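Local coordinates for capsid fiber protein (Bacillus phage phi29, PDB 6QYY) that forms the head fibers of phage phi29, its trimeric N-terminal base probably fixing each fiber to the capsid, at residues M2-R8 / L52-Y58; M14-L18 / W63-A67. All coordinates share one frame. Numbering follows the deposited sequence.

How the contacts relate
Contact 1 pairs the N-terminal strand 3-9 with strand 52-57, which is outermost within the chain in the mixed five-stranded sheet. In contact 2 the loop between strands 3-9 and 18-23 meets strand 62-66 of the second, antiparallel sheet. The centre of contact 1 lies about 15 Å, and that of contact 2 about 6 Å, from the centre of the chain. Their segments alternate along the chain, strand 52-57 being followed directly by strand 62-66. The two centres are about 16 Å apart and the nearest atoms about 6 Å, so the contacts do not touch. A sulfate ion, probably from the crystallisation liquor, lies about 4 Å from the side chain of Val55 in contact 1.

Contact 1. Residues M2-R8 / L52-Y58; sequences MVSFTAR and LTQVNMY
Strands 3-8 and 52-57 run antiparallel, their axes 4.6 Å apart at closest approach and their directions 152° apart. Val3-Met57, Phe5-Val55 and Ala7-Thr53 are hydrogen-bonded pairs, each closed by two backbone N-to-O bonds of 2.7 to 3.1 Å. They alternate with the non-hydrogen-bonded pairs Ser4-Asn56, Thr6-Gln54 and Arg8-Leu52 (CA-CA 4.4, 4.6 and 4.4 Å), whose side chains take the opposite face. On the first face the Phe5 ring (chi1 p) lies beneath Val55, whose CB sits 4.0 Å from the ring centroid in a CH-pi contact, while Met57 SD abuts the ring edge, 3.7 Å from Phe5 CE2. The small Ala7 leaves room for Val55, with Ala7 CB 3.8 Å from Val55 CG2. In the mixed sheet this mostly apolar face, with Thr53 at its end, is covered by Tyr21 of strand 18-23 and, around Val3, Phe5 and Met57, by Thr109, Val99 and Ala61 of a second subunit. Opposite, Ser4 OG donates to Asn56 OD1 (2.7 Å). Leu52 CD2 covers one face of the Arg8 guanidinium, 3.5 Å from Arg8 NH2; Arg8 NH1 bonds to Gly50 O. Met2 SD lies 5.0 Å from the Tyr58 ring centroid, an oblique Met-aromatic contact, with Met2 CB 3.6 Å from Tyr58 CE1.

Contact 2. Residues M14-L18 / W63-A67; sequences MAYRL and WQVIA
Met14 to Arg17 form a type II beta turn, closed by a weak, long bond from Arg17 N to Met14 O (3.5 Å), with Tyr16 at phi/psi 66/31°, and the touching parts of segments 14-18 and 63-67 run 109° apart. On strand 63-66, Trp63 comes first: its indole CE3 lies 3.9 Å from Leu18 CD2. Gln64 follows, its carbonyl O 4.0 Å from Tyr16 CB. Val65 stands opposite Tyr16 (CA-CA 4.7 Å); its CA makes a CA-H...O contact with Tyr16 O at 3.4 Å, and its CG2 meets Leu18 CD2 at 3.8 Å. Ile66 (chi1 and chi2 both m) carries the one hydrogen bond between the segments, from Ile66 N to Tyr16 O (2.9 Å, nearly straight). Its CG1 packs 3.8 Å from Tyr16 CB, and its CB lies 3.7 Å from Arg17 NE, while Arg17 NH1 bonds to Asp82 O. Strand 62-66 is outermost in its antiparallel sheet within the chain, so the loop lies against that margin, with Val42 of strand 41-42 touching Trp63 and Val65 and Leu107 of strand 107-112 touching Tyr16 and Gln64.

Contact 1. Residues M2-R8 / L52-Y58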
loop_
_atom_site.group_PDB
_atom_site.type_symbol
_atom_site.label_atom_id
_atom_site.label_comp_id
_atom_site.label_asym_id
_atom_site.label_seq_id
_atom_site.Cartn_x
_atom_site.Cartn_y
_atom_site.Cartn_z
ATOM N N MET A 2 -6.822 0.680 12.650
ATOM C CA MET A 2 -5.850 1.687 13.043
ATOM C C MET A 2 -4.733 1.028 13.838
ATOM O O MET A 2 -4.966 0.084 14.597
ATOM C CB MET A 2 -6.506 2.794 13.873
ATOM C CG MET A 2 -5.530 3.638 14.683
ATOM S SD MET A 2 -6.365 4.707 15.863
ATOM C CE MET A 2 -6.432 3.661 17.319
ATOM N N VAL A 3 -3.514 1.525 13.645
ATOM C CA VAL A 3 -2.341 1.086 14.389
ATOM C C VAL A 3 -1.702 2.335 14.986
ATOM O O VAL A 3 -1.504 3.328 14.275
ATOM C CB VAL A 3 -1.354 0.328 13.478
ATOM C CG1 VAL A 3 0.007 0.212 14.122
ATOM C CG2 VAL A 3 -1.903 -1.054 13.112
ATOM N N SER A 4 -1.411 2.309 16.292
ATOM C CA SER A 4 -0.925 3.502 16.979
ATOM C C SER A 4 0.390 3.224 17.696
ATOM O O SER A 4 0.657 2.093 18.123
ATOM C CB SER A 4 -1.929 4.025 18.003
ATOM O OG SER A 4 -3.237 4.016 17.470
ATOM N N PHE A 5 1.194 4.284 17.837
ATOM C CA PHE A 5 2.419 4.257 18.622
ATOM C C PHE A 5 2.719 5.665 19.121
ATOM O O PHE A 5 2.206 6.661 18.601
ATOM C CB PHE A 5 3.601 3.678 17.823
ATOM C CG PHE A 5 4.109 4.562 16.692
ATOM C CD1 PHE A 5 5.188 5.418 16.894
ATOM C CD2 PHE A 5 3.556 4.479 15.418
ATOM C CE1 PHE A 5 5.679 6.207 15.857
ATOM C CE2 PHE A 5 4.035 5.268 14.375
ATOM C CZ PHE A 5 5.096 6.138 14.595
ATOM N N THR A 6 3.545 5.742 20.155
ATOM C CA THR A 6 3.891 7.030 20.734
ATOM C C THR A 6 5.206 7.516 20.145
ATOM O O THR A 6 6.137 6.731 19.928
ATOM C CB THR A 6 3.962 6.923 22.260
ATOM O OG1 THR A 6 2.636 6.677 22.748
ATOM C CG2 THR A 6 4.487 8.231 22.892
ATOM N N ALA A 7 5.254 8.806 19.843
ATOM C CA ALA A 7 6.435 9.435 19.283
ATOM C C ALA A 7 6.657 10.748 20.013
ATOM O O ALA A 7 5.775 11.251 20.709
ATOM C CB ALA A 7 6.273 9.667 17.778
ATOM N N ARG A 8 7.847 11.301 19.847
ATOM C CA ARG A 8 8.167 12.626 20.360
ATOM C C ARG A 8 8.461 13.523 19.169
ATOM O O ARG A 8 9.163 13.119 18.244
ATOM C CB ARG A 8 9.367 12.583 21.323
ATOM C CG ARG A 8 9.665 13.917 21.979
ATOM C CD ARG A 8 10.751 13.810 23.053
ATOM N NE ARG A 8 10.516 12.751 24.041
ATOM C CZ ARG A 8 9.800 12.893 25.156
ATOM N NH1 ARG A 8 9.214 14.049 25.437
ATOM N NH2 ARG A 8 9.664 11.873 25.991
ATOM N N LEU A 52 5.266 14.660 23.564
ATOM C CA LEU A 52 4.806 13.355 23.127
ATOM C C LEU A 52 3.529 13.496 22.316
ATOM O O LEU A 52 2.794 14.481 22.427
ATOM C CB LEU A 52 4.555 12.434 24.314
ATOM C CG LEU A 52 5.804 12.094 25.100
ATOM C CD1 LEU A 52 5.428 11.447 26.409
ATOM C CD2 LEU A 52 6.673 11.181 24.265
ATOM N N THR A 53 3.274 12.489 21.485
ATOM C CA THR A 53 2.082 12.462 20.660
ATOM C C THR A 53 1.793 11.017 20.295
ATOM O O THR A 53 2.700 10.191 20.200
ATOM C CB THR A 53 2.222 13.323 19.391
ATOM O OG1 THR A 53 0.942 13.456 18.751
ATOM C CG2 THR A 53 3.207 12.720 18.415
ATOM N N GLN A 54 0.521 10.719 20.110
ATOM C CA GLN A 54 0.110 9.404 19.640
ATOM C C GLN A 54 -0.073 9.485 18.131
ATOM O O GLN A 54 -0.899 10.267 17.645
ATOM C CB GLN A 54 -1.171 8.943 20.332
ATOM C CG GLN A 54 -1.729 7.655 19.758
ATOM C CD GLN A 54 -2.361 6.764 20.812
ATOM O OE1 GLN A 54 -1.922 6.735 21.967
ATOM N NE2 GLN A 54 -3.397 6.026 20.414
ATOM N N VAL A 55 0.704 8.693 17.401
ATOM C CA VAL A 55 0.644 8.664 15.940
ATOM C C VAL A 55 -0.285 7.530 15.536
ATOM O O VAL A 55 0.008 6.364 15.804
ATOM C CB VAL A 55 2.037 8.454 15.326
ATOM C CG1 VAL A 55 1.932 8.434 13.795
ATOM C CG2 VAL A 55 3.026 9.516 15.804
ATOM N N ASN A 56 -1.396 7.857 14.877
ATOM C CA ASN A 56 -2.361 6.846 14.463
ATOM C C ASN A 56 -2.228 6.623 12.962
ATOM O O ASN A 56 -2.464 7.539 12.169
ATOM C CB ASN A 56 -3.787 7.270 14.821
ATOM C CG ASN A 56 -3.968 7.486 16.318
ATOM O OD1 ASN A 56 -3.512 6.683 17.134
ATOM N ND2 ASN A 56 -4.615 8.581 16.681
ATOM N N MET A 57 -1.848 5.414 12.569
ATOM C CA MET A 57 -1.663 5.128 11.162
ATOM C C MET A 57 -2.801 4.255 10.647
ATOM O O MET A 57 -3.242 3.316 11.322
ATOM C CB MET A 57 -0.290 4.494 10.882
ATOM C CG MET A 57 0.883 5.421 11.165
ATOM S SD MET A 57 2.454 4.607 11.102
ATOM C CE MET A 57 2.489 4.393 9.321
ATOM N N TYR A 58 -3.282 4.607 9.458
ATOM C CA TYR A 58 -4.455 4.060 8.794
ATOM C C TYR A 58 -4.073 3.435 7.458
ATOM O O TYR A 58 -3.001 3.726 6.914
ATOM C CB TYR A 58 -5.487 5.176 8.559
ATOM C CG TYR A 58 -6.169 5.586 9.844
ATOM C CD1 TYR A 58 -7.254 4.865 10.323
ATOM C CD2 TYR A 58 -5.702 6.661 10.598
ATOM C CE1 TYR A 58 -7.884 5.208 11.514
ATOM C CE2 TYR A 58 -6.334 7.022 11.804
ATOM C CZ TYR A 58 -7.422 6.284 12.248
ATOM O OH TYR A 58 -8.070 6.604 13.428
#

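Contact 2. Residues M14-L18 / W63-A67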
loop_
_atom_site.group_PDB
_atom_site.type_symbol
_atom_site.label_atom_id
_atom_site.label_comp_id
_atom_site.label_asym_id
_atom_site.label_seq_id
_atom_site.Cartn_x
_atom_site.Cartn_y
_atom_site.Cartn_z
ATOM N N MET A 14 3.109 20.620 12.205
ATOM C CA MET A 14 1.795 21.182 11.951
ATOM C C MET A 14 0.890 20.143 11.312
ATOM O O MET A 14 1.352 19.186 10.677
ATOM C CB MET A 14 1.909 22.426 11.080
ATOM C CG MET A 14 2.608 23.525 11.853
ATOM S SD MET A 14 2.366 25.141 11.154
ATOM C CE MET A 14 3.573 25.113 9.835
ATOM N N ALA A 15 -0.410 20.315 11.523
ATOM C CA ALA A 15 -1.366 19.351 10.999
ATOM C C ALA A 15 -1.339 19.359 9.477
ATOM O O ALA A 15 -1.081 20.384 8.841
ATOM C CB ALA A 15 -2.774 19.661 11.518
ATOM N N TYR A 16 -1.585 18.185 8.892
ATOM C CA TYR A 16 -1.659 18.013 7.442
ATOM C C TYR A 16 -0.320 18.263 6.766
ATOM O O TYR A 16 -0.280 18.687 5.613
ATOM C CB TYR A 16 -2.750 18.894 6.817
ATOM C CG TYR A 16 -4.012 18.778 7.628
ATOM C CD1 TYR A 16 -4.598 17.527 7.821
ATOM C CD2 TYR A 16 -4.561 19.877 8.294
ATOM C CE1 TYR A 16 -5.729 17.368 8.604
ATOM C CE2 TYR A 16 -5.720 19.728 9.088
ATOM C CZ TYR A 16 -6.283 18.464 9.230
ATOM O OH TYR A 16 -7.405 18.266 9.997
ATOM N N ARG A 17 0.773 17.980 7.465
ATOM C CA ARG A 17 2.100 18.051 6.882
ATOM C C ARG A 17 2.724 16.666 6.840
ATOM O O ARG A 17 2.447 15.805 7.685
ATOM C CB ARG A 17 2.995 19.010 7.664
ATOM C CG ARG A 17 2.406 20.407 7.799
ATOM C CD ARG A 17 2.381 21.128 6.468
ATOM N NE ARG A 17 1.817 22.473 6.595
ATOM C CZ ARG A 17 2.529 23.557 6.878
ATOM N NH1 ARG A 17 3.835 23.459 7.072
ATOM N NH2 ARG A 17 1.936 24.743 6.971
ATOM N N LEU A 18 3.545 16.449 5.822
ATOM C CA LEU A 18 4.208 15.164 5.655
ATOM C C LEU A 18 5.263 14.973 6.735
ATOM O O LEU A 18 5.930 15.930 7.142
ATOM C CB LEU A 18 4.866 15.088 4.272
ATOM C CG LEU A 18 3.872 15.292 3.123
ATOM C CD1 LEU A 18 4.627 15.676 1.841
ATOM C CD2 LEU A 18 3.000 14.049 2.923
ATOM N N TRP A 63 -4.160 10.756 0.981
ATOM C CA TRP A 63 -3.782 11.630 2.096
ATOM C C TRP A 63 -4.261 13.049 1.836
ATOM O O TRP A 63 -4.361 13.480 0.687
ATOM C CB TRP A 63 -2.271 11.686 2.298
ATOM C CG TRP A 63 -1.664 10.528 2.981
ATOM C CD1 TRP A 63 -2.306 9.549 3.696
ATOM C CD2 TRP A 63 -0.276 10.221 3.028
ATOM N NE1 TRP A 63 -1.384 8.647 4.180
ATOM C CE2 TRP A 63 -0.132 9.033 3.775
ATOM C CE3 TRP A 63 0.869 10.826 2.492
ATOM C CZ2 TRP A 63 1.117 8.443 4.011
ATOM C CZ3 TRP A 63 2.112 10.242 2.735
ATOM C CH2 TRP A 63 2.223 9.060 3.475
ATOM N N GLN A 64 -4.530 13.783 2.917
ATOM C CA GLN A 64 -4.784 15.217 2.851
ATOM C C GLN A 64 -3.538 15.949 3.326
ATOM O O GLN A 64 -3.089 15.733 4.459
ATOM C CB GLN A 64 -5.985 15.599 3.720
ATOM C CG GLN A 64 -7.272 15.160 3.140
ATOM C CD GLN A 64 -8.415 15.212 4.136
ATOM O OE1 GLN A 64 -8.240 15.095 5.356
ATOM N NE2 GLN A 64 -9.590 15.381 3.611
ATOM N N VAL A 65 -2.982 16.811 2.464
ATOM C CA VAL A 65 -1.734 17.517 2.745
ATOM C C VAL A 65 -1.852 18.978 2.321
ATOM O O VAL A 65 -2.447 19.296 1.287
ATOM C CB VAL A 65 -0.525 16.870 2.028
ATOM C CG1 VAL A 65 0.762 17.544 2.491
ATOM C CG2 VAL A 65 -0.461 15.363 2.313
ATOM N N ILE A 66 -1.251 19.871 3.103
ATOM C CA ILE A 66 -1.192 21.279 2.714
ATOM C C ILE A 66 -0.316 21.443 1.472
ATOM O O ILE A 66 0.805 20.925 1.409
ATOM C CB ILE A 66 -0.653 22.136 3.872
ATOM C CG1 ILE A 66 -1.598 22.051 5.095
ATOM C CG2 ILE A 66 -0.516 23.577 3.429
ATOM C CD1 ILE A 66 -2.942 22.623 4.831
ATOM N N ALA A 67 -0.825 22.183 0.482
ATOM C CA ALA A 67 -0.049 22.489 -0.719
ATOM C C ALA A 67 1.015 23.545 -0.435
ATOM O O ALA A 67 0.718 24.620 0.099
ATOM C CB ALA A 67 -0.970 22.982 -1.834
#